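PDB 5CI5: extracellular solute-binding protein family 1, which binds alpha-D-tagatose in its pocket and probably serves as the extracellular solute-binding component of an ABC sugar transporter. Local coordinates for residues G31-L36 with L132-D137; E38-V43 with E320-F325; F228-A233 with Q388-G393. All blocks are in the same frame, centred on the assembly; numbering follows the deposited sequence.

Contacts 1 and 2 are neighbours, their centres 11 Å apart, whereas the centre of contact 3 lies about 30 Å from that of contact 1 and 41 Å from that of contact 2, on the opposite side of the chain's centre from contact 2. Contact 1 joins the turn after strand 25-30 to strand 128-138 beside the bound sugar; contact 2 packs helix 37-51 against the end of helix 312-322. A hydrogen bond from Trp134 NE1 to Leu322 O ties these two into one region beside the mixed sheet. Along the chain, contact 2 crosses both others, its segments alternating with theirs. Contact 3 follows contact 1 in series and fastens helix 220-234 to helix 376-391.

Contact 1: residues G31-L36 with L132-D137; sequences GQVAEL and LPWYTD. With T6T (alpha-D-tagatopyranose), chain C.
The Tyr135 ring meets Val33 obliquely, with CE2 3.7 Å from Val33 CB, while the sugar atom O1, a bridging water and Trp134 CE3 all lie at its edge, in the ring plane. At the edge of the neighbouring indole, Val33 CG2 comes to 4.4 Å from Trp134 CZ3. A compact, branched valine suits this place, where it meets two aromatics of one strand, and its side chain and that of Tyr135 run antiparallel, flank to flank. A chi1 of 90° tucks CG of Tyr135 over its backbone and carries the hydroxyl to the tagatose, where Tyr135 OH and tagatose O1 share a hydrogen bond of 2.6 Å. Val33 N donates to the water, which is also bonded to Tyr135 OH, 3.0 Å from each.

Two further side chains hold the sugar. Gln32 OE1 accepts from tagatose O2 at 2.6 Å, and its NE2 is bonded to Asp248, a double use that suits an amide. Asp137 OD2 accepts from both tagatose O1 and O3, each at 2.7 Å, so one carboxylate oxygen grips two hydroxyls.

Trp134 and Tyr135 both face Trp301 of strand 298-304 in a classic beta bulge, and helix 325-335 sets Trp331 against Val33 and Trp328 against Tyr135.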
loop_
_atom_site.group_PDB
_atom_site.type_symbol
_atom_site.label_atom_id
_atom_site.label_comp_id
_atom_site.label_asym_id
_atom_site.label_seq_id
_atom_site.Cartn_x
_atom_site.Cartn_y
_atom_site.Cartn_z
ATOM N N GLY A 31 1.322 -3.010 9.533
ATOM C CA GLY A 31 1.665 -3.067 8.132
ATOM C C GLY A 31 3.105 -3.460 7.963
ATOM O O GLY A 31 3.804 -3.795 8.928
ATOM N N GLN A 32 3.579 -3.412 6.727
ATOM C CA GLN A 32 4.922 -3.876 6.438
ATOM C C GLN A 32 6.013 -3.090 7.184
ATOM O O GLN A 32 7.048 -3.657 7.490
ATOM C CB GLN A 32 5.167 -3.825 4.933
ATOM C CG GLN A 32 4.229 -4.662 4.122
ATOM C CD GLN A 32 3.023 -3.916 3.597
ATOM O OE1 GLN A 32 2.549 -2.912 4.166
ATOM N NE2 GLN A 32 2.494 -4.413 2.484
ATOM N N VAL A 33 5.769 -1.819 7.505
ATOM C CA VAL A 33 6.785 -0.993 8.146
ATOM C C VAL A 33 7.011 -1.430 9.600
ATOM O O VAL A 33 7.998 -1.070 10.222
ATOM C CB VAL A 33 6.402 0.524 8.058
ATOM C CG1 VAL A 33 5.490 0.942 9.179
ATOM C CG2 VAL A 33 7.636 1.400 8.061
ATOM N N ALA A 34 6.103 -2.230 10.137
ATOM C CA ALA A 34 6.267 -2.728 11.498
ATOM C C ALA A 34 7.420 -3.731 11.585
ATOM O O ALA A 34 7.855 -4.062 12.678
ATOM C CB ALA A 34 4.959 -3.354 12.003
ATOM N N GLU A 35 7.949 -4.182 10.445
ATOM C CA GLU A 35 9.123 -5.061 10.476
ATOM C C GLU A 35 10.402 -4.334 10.873
ATOM O O GLU A 35 11.380 -4.989 11.241
ATOM C CB GLU A 35 9.330 -5.738 9.115
ATOM C CG GLU A 35 8.131 -6.554 8.702
ATOM C CD GLU A 35 8.357 -7.379 7.435
ATOM O OE1 GLU A 35 9.519 -7.545 7.003
ATOM O OE2 GLU A 35 7.356 -7.869 6.886
ATOM N N LEU A 36 10.409 -3.001 10.777
ATOM C CA LEU A 36 11.607 -2.221 11.052
ATOM C C LEU A 36 11.637 -1.915 12.547
ATOM O O LEU A 36 11.679 -0.760 12.942
ATOM C CB LEU A 36 11.641 -0.940 10.214
ATOM C CG LEU A 36 11.516 -1.144 8.703
ATOM C CD1 LEU A 36 11.473 0.170 7.973
ATOM C CD2 LEU A 36 12.656 -2.020 8.183
ATOM N N LEU A 132 -3.550 11.650 10.625
ATOM C CA LEU A 132 -2.343 12.377 10.212
ATOM C C LEU A 132 -1.506 11.429 9.354
ATOM O O LEU A 132 -0.919 10.502 9.888
ATOM C CB LEU A 132 -1.530 12.845 11.420
ATOM C CG LEU A 132 -0.173 13.479 11.099
ATOM C CD1 LEU A 132 -0.279 14.538 9.994
ATOM C CD2 LEU A 132 0.425 14.038 12.374
ATOM N N PRO A 133 -1.474 11.644 8.027
ATOM C CA PRO A 133 -0.640 10.767 7.179
ATOM C C PRO A 133 0.809 10.775 7.661
ATOM O O PRO A 133 1.393 11.853 7.798
ATOM C CB PRO A 133 -0.792 11.390 5.780
ATOM C CG PRO A 133 -2.139 12.032 5.834
ATOM C CD PRO A 133 -2.193 12.641 7.219
ATOM N N TRP A 134 1.364 9.594 7.904
ATOM C CA TRP A 134 2.734 9.458 8.410
ATOM C C TRP A 134 3.725 8.988 7.322
ATOM O O TRP A 134 4.809 9.553 7.194
ATOM C CB TRP A 134 2.770 8.498 9.605
ATOM C CG TRP A 134 4.150 8.429 10.183
ATOM C CD1 TRP A 134 4.740 9.375 11.000
ATOM C CD2 TRP A 134 5.155 7.435 9.937
ATOM N NE1 TRP A 134 6.035 9.002 11.294
ATOM C CE2 TRP A 134 6.313 7.822 10.661
ATOM C CE3 TRP A 134 5.186 6.241 9.205
ATOM C CZ2 TRP A 134 7.494 7.077 10.649
ATOM C CZ3 TRP A 134 6.373 5.488 9.201
ATOM C CH2 TRP A 134 7.506 5.910 9.928
ATOM N N TYR A 135 3.396 7.925 6.581
ATOM C CA TYR A 135 4.149 7.634 5.363
ATOM C C TYR A 135 3.197 7.372 4.227
ATOM O O TYR A 135 2.023 7.079 4.429
ATOM C CB TYR A 135 5.126 6.460 5.543
ATOM C CG TYR A 135 4.673 5.030 5.256
ATOM C CD1 TYR A 135 4.500 4.582 3.954
ATOM C CD2 TYR A 135 4.534 4.106 6.285
ATOM C CE1 TYR A 135 4.162 3.254 3.695
ATOM C CE2 TYR A 135 4.209 2.776 6.038
ATOM C CZ TYR A 135 4.033 2.361 4.741
ATOM O OH TYR A 135 3.727 1.024 4.552
ATOM N N THR A 136 3.718 7.577 3.028
ATOM C CA THR A 136 2.934 7.345 1.834
ATOM C C THR A 136 3.780 6.599 0.790
ATOM O O THR A 136 4.954 6.240 1.036
ATOM C CB THR A 136 2.384 8.683 1.286
ATOM O OG1 THR A 136 1.424 8.435 0.249
ATOM C CG2 THR A 136 3.487 9.626 0.778
ATOM N N ASP A 137 3.150 6.333 -0.344
ATOM C CA ASP A 137 3.748 5.575 -1.419
ATOM C C ASP A 137 2.860 5.658 -2.651
ATOM O O ASP A 137 1.740 6.175 -2.599
ATOM C CB ASP A 137 3.951 4.099 -1.006
ATOM C CG ASP A 137 2.624 3.360 -0.699
ATOM O OD1 ASP A 137 1.721 3.390 -1.558
ATOM O OD2 ASP A 137 2.489 2.752 0.408
HETATM O O3 T6T C . 0.441 1.007 0.318
HETATM C C3 T6T C . 0.317 0.633 1.686
HETATM C C4 T6T C . -1.164 0.429 2.006
HETATM O O4 T6T C . -1.908 1.600 1.644
HETATM C C5 T6T C . -1.647 -0.781 1.237
HETATM O O5 T6T C . -3.029 -1.021 1.510
HETATM C C6 T6T C . -0.800 -2.001 1.583
HETATM O O6 T6T C . 0.560 -1.732 1.246
HETATM C C2 T6T C . 1.111 -0.608 1.940
HETATM O O2 T6T C . 1.132 -0.884 3.346
HETATM C C1 T6T C . 2.569 -0.451 1.454
HETATM O O1 T6T C . 3.218 0.644 1.989
HETATM O O HOH W 1 3.154 -0.334 7.130
#

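Contact 2: residues E38-V43 with E320-F325; sequences ETWNSV and EYLTSF
A chi1 of 161°, with CG opposite the backbone N, carries the Tyr321 phenol across to the Val43 carbonyl of helix 37-51, and a chi1 of 170° places Val43 CG1 where both Tyr321 CE2 and Leu322 CD2 touch it. Tyr321 OH donates to Val43 O at 2.8 Å. The donor lies in the carbonyl plane, on a lone pair, with a C=O...O angle of 135°. The carbonyl oxygen lies at the ring's edge, near its plane. A tyrosine fits here because its hydroxyl reaches the backbone of the other helix while its ring stays in an apolar setting: Tyr321 CE2 rests 3.8 Å from Val43 CG1, and the ring also meets that of Phe47.

The same valine methyl is 3.5 Å from Leu322 CD2, tighter than usual for two carbons, and the two side chains cross obliquely. Branched aliphatic tips such as these suit the seam between the two helices, which they fill. Leu322 CD2 also lies at the edge of the Trp40 indole, 4.2 Å from CZ3, so this one methyl bridges a valine and a tryptophan. The Trp40 side chain, about 11 Å from the bound tagatose, spends its polar edge on the turn ahead of its own helix, through a bond from Trp40 NE1 to Val33 O.

Ser324 caps helix 325-335 with a weak bond from Val327 N to its OG, and OG donates to Tyr321 O, 2.7 Å away; because Ser324 N donates to Tyr321 O as well, the carbonyl is held twice. A small hydroxyl residue is well suited to such a junction. The arrangement is helix-to-helix packing beside the mixed sheet of one lobe, as in the alpha/beta lobes of periplasmic-binding-protein folds.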
loop_
_atom_site.group_PDB
_atom_site.type_symbol
_atom_site.label_atom_id
_atom_site.label_comp_id
_atom_site.label_asym_id
_atom_site.label_seq_id
_atom_site.Cartn_x
_atom_site.Cartn_y
_atom_site.Cartn_z
ATOM N N GLU A 38 13.669 -2.311 15.105
ATOM C CA GLU A 38 14.793 -1.665 15.771
ATOM C C GLU A 38 14.740 -0.167 15.530
ATOM O O GLU A 38 15.035 0.627 16.427
ATOM C CB GLU A 38 16.128 -2.224 15.278
ATOM C CG GLU A 38 16.312 -3.712 15.512
ATOM C CD GLU A 38 17.469 -4.285 14.708
ATOM O OE1 GLU A 38 18.562 -3.681 14.737
ATOM O OE2 GLU A 38 17.282 -5.327 14.037
ATOM N N THR A 39 14.353 0.223 14.317
ATOM C CA THR A 39 14.194 1.637 13.999
ATOM C C THR A 39 13.061 2.231 14.824
ATOM O O THR A 39 13.184 3.328 15.389
ATOM C CB THR A 39 13.931 1.842 12.499
ATOM O OG1 THR A 39 15.010 1.254 11.759
ATOM C CG2 THR A 39 13.845 3.323 12.159
ATOM N N TRP A 40 11.955 1.504 14.919
ATOM C CA TRP A 40 10.847 1.971 15.740
ATOM C C TRP A 40 11.270 2.125 17.192
ATOM O O TRP A 40 10.947 3.127 17.830
ATOM C CB TRP A 40 9.658 1.020 15.636
ATOM C CG TRP A 40 8.875 1.257 14.378
ATOM C CD1 TRP A 40 8.705 0.391 13.339
ATOM C CD2 TRP A 40 8.163 2.450 14.029
ATOM N NE1 TRP A 40 7.933 0.977 12.375
ATOM C CE2 TRP A 40 7.585 2.238 12.774
ATOM C CE3 TRP A 40 7.962 3.686 14.665
ATOM C CZ2 TRP A 40 6.820 3.215 12.127
ATOM C CZ3 TRP A 40 7.193 4.638 14.033
ATOM C CH2 TRP A 40 6.650 4.407 12.769
ATOM N N ASN A 41 11.993 1.155 17.718
ATOM C CA ASN A 41 12.375 1.235 19.130
ATOM C C ASN A 41 13.250 2.470 19.398
ATOM O O ASN A 41 12.988 3.220 20.344
ATOM C CB ASN A 41 13.084 -0.035 19.568
ATOM C CG ASN A 41 13.389 -0.038 21.060
ATOM O OD1 ASN A 41 12.473 -0.011 21.888
ATOM N ND2 ASN A 41 14.674 -0.055 21.410
ATOM N N SER A 42 14.242 2.713 18.543
ATOM C CA SER A 42 15.061 3.920 18.645
ATOM C C SER A 42 14.231 5.202 18.611
ATOM O O SER A 42 14.399 6.097 19.435
ATOM C CB SER A 42 16.077 3.940 17.518
ATOM O OG SER A 42 17.028 2.927 17.737
ATOM N N VAL A 43 13.351 5.300 17.625
ATOM C CA VAL A 43 12.489 6.466 17.504
ATOM C C VAL A 43 11.627 6.693 18.745
ATOM O O VAL A 43 11.483 7.830 19.198
ATOM C CB VAL A 43 11.575 6.322 16.262
ATOM C CG1 VAL A 43 10.496 7.384 16.241
ATOM C CG2 VAL A 43 12.416 6.400 14.990
ATOM N N GLU A 320 2.597 14.164 16.602
ATOM C CA GLU A 320 3.334 15.369 16.224
ATOM C C GLU A 320 4.827 15.089 16.144
ATOM O O GLU A 320 5.494 15.418 15.152
ATOM C CB GLU A 320 3.031 16.455 17.254
ATOM C CG GLU A 320 3.576 17.805 17.018
ATOM C CD GLU A 320 3.149 18.701 18.165
ATOM O OE1 GLU A 320 3.802 18.661 19.223
ATOM O OE2 GLU A 320 2.122 19.370 18.034
ATOM N N TYR A 321 5.342 14.406 17.158
ATOM C CA TYR A 321 6.754 14.061 17.179
ATOM C C TYR A 321 7.107 13.118 16.023
ATOM O O TYR A 321 8.082 13.337 15.289
ATOM C CB TYR A 321 7.138 13.428 18.525
ATOM C CG TYR A 321 8.437 12.648 18.485
ATOM C CD1 TYR A 321 9.669 13.268 18.669
ATOM C CD2 TYR A 321 8.433 11.284 18.224
ATOM C CE1 TYR A 321 10.857 12.521 18.615
ATOM C CE2 TYR A 321 9.605 10.547 18.163
ATOM C CZ TYR A 321 10.808 11.165 18.356
ATOM O OH TYR A 321 11.977 10.404 18.281
ATOM N N LEU A 322 6.318 12.066 15.859
ATOM C CA LEU A 322 6.595 11.083 14.819
ATOM C C LEU A 322 6.570 11.661 13.406
ATOM O O LEU A 322 7.243 11.144 12.527
ATOM C CB LEU A 322 5.616 9.930 14.896
ATOM C CG LEU A 322 5.778 9.012 16.102
ATOM C CD1 LEU A 322 4.683 8.009 16.127
ATOM C CD2 LEU A 322 7.151 8.315 16.089
ATOM N N THR A 323 5.787 12.717 13.199
ATOM C CA THR A 323 5.637 13.308 11.880
ATOM C C THR A 323 6.393 14.636 11.803
ATOM O O THR A 323 6.083 15.464 10.956
ATOM C CB THR A 323 4.140 13.491 11.526
ATOM O OG1 THR A 323 3.385 12.384 12.043
ATOM C CG2 THR A 323 3.952 13.540 10.032
ATOM N N SER A 324 7.395 14.813 12.668
ATOM C CA SER A 324 8.249 16.001 12.639
ATOM C C SER A 324 9.357 15.875 11.602
ATOM O O SER A 324 9.714 14.786 11.150
ATOM C CB SER A 324 8.877 16.269 14.008
ATOM O OG SER A 324 9.803 15.241 14.335
ATOM N N PHE A 325 9.890 17.022 11.220
ATOM C CA PHE A 325 10.961 17.084 10.247
ATOM C C PHE A 325 12.170 16.261 10.708
ATOM O O PHE A 325 12.690 15.449 9.948
ATOM C CB PHE A 325 11.333 18.553 10.023
ATOM C CG PHE A 325 12.419 18.760 9.011
ATOM C CD1 PHE A 325 12.155 18.717 7.655
ATOM C CD2 PHE A 325 13.710 18.997 9.422
ATOM C CE1 PHE A 325 13.167 18.914 6.722
ATOM C CE2 PHE A 325 14.723 19.192 8.496
ATOM C CZ PHE A 325 14.436 19.155 7.146
#

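Contact 3: residues F228-A233 with Q388-G393; sequences FYTDLA and QRVLLG
Thr230 meets Val390 and Leu391 where two helices pack, 220-234 against the last turn of 376-391, which closes in a Schellman motif at Gly393. Along the threonine, CB lies 3.8 Å from Val390 CG1 and 4.0 Å from Leu391 CD2. From there the side chain forks. The methyl branch, CG2, touches the same two carbons as CB, at 3.8 Å from Val390 CG1. The hydroxyl branch, OG1, is turned back along its own helix by a chi1 of 58° to bond Leu226 O; OG1 also lies 3.5 Å from Val390 CG1. Threonine thus suits a helix interface, since its polar atom is satisfied by a carbonyl one turn earlier in its own helix and its carbons face apolar neighbours.

The Thr230 and Val390 side chains lie nearly perpendicular. One turn further on, Ala233 CB is 3.9 Å from Leu391 CD2, a small residue where the longer leucine reaches over. Val390 also touches Pro397 and Ala400 of helix 397-413. Gly393 takes a positive phi of 78°, easy for glycine, and its N donates to Val390 O at 3.0 Å, an oxygen that also accepts from Lys234 NZ.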
loop_
_atom_site.group_PDB
_atom_site.type_symbol
_atom_site.label_atom_id
_atom_site.label_comp_id
_atom_site.label_asym_id
_atom_site.label_seq_id
_atom_site.Cartn_x
_atom_site.Cartn_y
_atom_site.Cartn_z
ATOM N N PHE A 228 -6.235 -10.587 -18.018
ATOM C CA PHE A 228 -4.784 -10.543 -18.149
ATOM C C PHE A 228 -4.107 -10.787 -16.815
ATOM O O PHE A 228 -3.175 -11.570 -16.743
ATOM C CB PHE A 228 -4.321 -9.210 -18.742
ATOM C CG PHE A 228 -2.848 -9.155 -19.045
ATOM C CD1 PHE A 228 -2.203 -10.215 -19.675
ATOM C CD2 PHE A 228 -2.102 -8.055 -18.688
ATOM C CE1 PHE A 228 -0.837 -10.145 -19.968
ATOM C CE2 PHE A 228 -0.743 -7.981 -18.989
ATOM C CZ PHE A 228 -0.110 -9.029 -19.615
ATOM N N TYR A 229 -4.613 -10.164 -15.753
ATOM C CA TYR A 229 -4.046 -10.339 -14.421
ATOM C C TYR A 229 -4.060 -11.797 -14.026
ATOM O O TYR A 229 -3.060 -12.343 -13.590
ATOM C CB TYR A 229 -4.831 -9.496 -13.424
ATOM C CG TYR A 229 -4.270 -9.433 -12.018
ATOM C CD1 TYR A 229 -3.086 -8.776 -11.748
ATOM C CD2 TYR A 229 -4.956 -9.999 -10.958
ATOM C CE1 TYR A 229 -2.580 -8.707 -10.457
ATOM C CE2 TYR A 229 -4.462 -9.924 -9.656
ATOM C CZ TYR A 229 -3.283 -9.261 -9.409
ATOM O OH TYR A 229 -2.739 -9.191 -8.134
ATOM N N THR A 230 -5.205 -12.448 -14.199
ATOM C CA THR A 230 -5.280 -13.864 -13.828
ATOM C C THR A 230 -4.602 -14.791 -14.862
ATOM O O THR A 230 -4.032 -15.807 -14.458
ATOM C CB THR A 230 -6.725 -14.322 -13.612
ATOM O OG1 THR A 230 -7.526 -14.099 -14.786
ATOM C CG2 THR A 230 -7.334 -13.586 -12.411
ATOM N N ASP A 231 -4.630 -14.436 -16.150
ATOM C CA ASP A 231 -3.926 -15.235 -17.168
ATOM C C ASP A 231 -2.418 -15.333 -16.898
ATOM O O ASP A 231 -1.800 -16.346 -17.201
ATOM C CB ASP A 231 -4.122 -14.652 -18.566
ATOM C CG ASP A 231 -5.450 -15.051 -19.202
ATOM O OD1 ASP A 231 -6.143 -15.933 -18.671
ATOM O OD2 ASP A 231 -5.768 -14.479 -20.273
ATOM N N LEU A 232 -1.819 -14.271 -16.369
ATOM C CA LEU A 232 -0.404 -14.291 -16.043
ATOM C C LEU A 232 -0.103 -15.436 -15.095
ATOM O O LEU A 232 0.928 -16.099 -15.196
ATOM C CB LEU A 232 0.035 -12.954 -15.434
ATOM C CG LEU A 232 0.177 -11.839 -16.460
ATOM C CD1 LEU A 232 0.191 -10.492 -15.762
ATOM C CD2 LEU A 232 1.415 -11.987 -17.329
ATOM N N ALA A 233 -1.026 -15.680 -14.177
ATOM C CA ALA A 233 -0.891 -16.790 -13.256
ATOM C C ALA A 233 -1.380 -18.140 -13.828
ATOM O O ALA A 233 -0.707 -19.144 -13.627
ATOM C CB ALA A 233 -1.613 -16.473 -11.970
ATOM N N GLN A 388 -9.844 -14.508 -6.773
ATOM C CA GLN A 388 -9.577 -15.864 -6.298
ATOM C C GLN A 388 -10.419 -16.900 -7.013
ATOM O O GLN A 388 -9.912 -17.972 -7.360
ATOM C CB GLN A 388 -9.839 -16.018 -4.796
ATOM C CG GLN A 388 -8.790 -15.507 -3.920
ATOM C CD GLN A 388 -8.519 -16.447 -2.734
ATOM O OE1 GLN A 388 -9.431 -17.116 -2.206
ATOM N NE2 GLN A 388 -7.263 -16.514 -2.332
ATOM N N ARG A 389 -11.687 -16.594 -7.254
ATOM C CA ARG A 389 -12.607 -17.575 -7.821
ATOM C C ARG A 389 -12.194 -17.876 -9.257
ATOM O O ARG A 389 -12.352 -18.991 -9.732
ATOM C CB ARG A 389 -14.052 -17.075 -7.731
ATOM C CG ARG A 389 -14.600 -17.044 -6.290
ATOM C CD ARG A 389 -15.594 -18.165 -6.014
ATOM N NE ARG A 389 -16.971 -17.707 -6.082
ATOM C CZ ARG A 389 -18.013 -18.510 -6.273
ATOM N NH1 ARG A 389 -17.839 -19.821 -6.418
ATOM N NH2 ARG A 389 -19.229 -18.000 -6.318
ATOM N N VAL A 390 -11.644 -16.885 -9.945
ATOM C CA VAL A 390 -11.108 -17.126 -11.276
ATOM C C VAL A 390 -9.851 -17.997 -11.187
ATOM O O VAL A 390 -9.718 -18.986 -11.927
ATOM C CB VAL A 390 -10.802 -15.801 -12.008
ATOM C CG1 VAL A 390 -10.049 -16.074 -13.305
ATOM C CG2 VAL A 390 -12.083 -15.065 -12.256
ATOM N N LEU A 391 -8.937 -17.657 -10.279
ATOM C CA LEU A 391 -7.690 -18.400 -10.143
ATOM C C LEU A 391 -7.965 -19.865 -9.789
ATOM O O LEU A 391 -7.255 -20.752 -10.242
ATOM C CB LEU A 391 -6.802 -17.767 -9.066
ATOM C CG LEU A 391 -6.235 -16.398 -9.419
ATOM C CD1 LEU A 391 -5.503 -15.808 -8.216
ATOM C CD2 LEU A 391 -5.293 -16.497 -10.598
ATOM N N LEU A 392 -9.007 -20.089 -8.997
ATOM C CA LEU A 392 -9.366 -21.425 -8.529
ATOM C C LEU A 392 -10.150 -22.203 -9.567
ATOM O O LEU A 392 -10.377 -23.412 -9.397
ATOM C CB LEU A 392 -10.187 -21.337 -7.246
ATOM C CG LEU A 392 -9.492 -20.847 -5.971
ATOM C CD1 LEU A 392 -10.509 -20.421 -4.927
ATOM C CD2 LEU A 392 -8.590 -21.949 -5.438
ATOM N N GLY A 393 -10.567 -21.524 -10.632
ATOM C CA GLY A 393 -11.305 -22.165 -11.711
ATOM C C GLY A 393 -12.765 -22.402 -11.360
ATOM O O GLY A 393 -13.460 -23.197 -12.021
#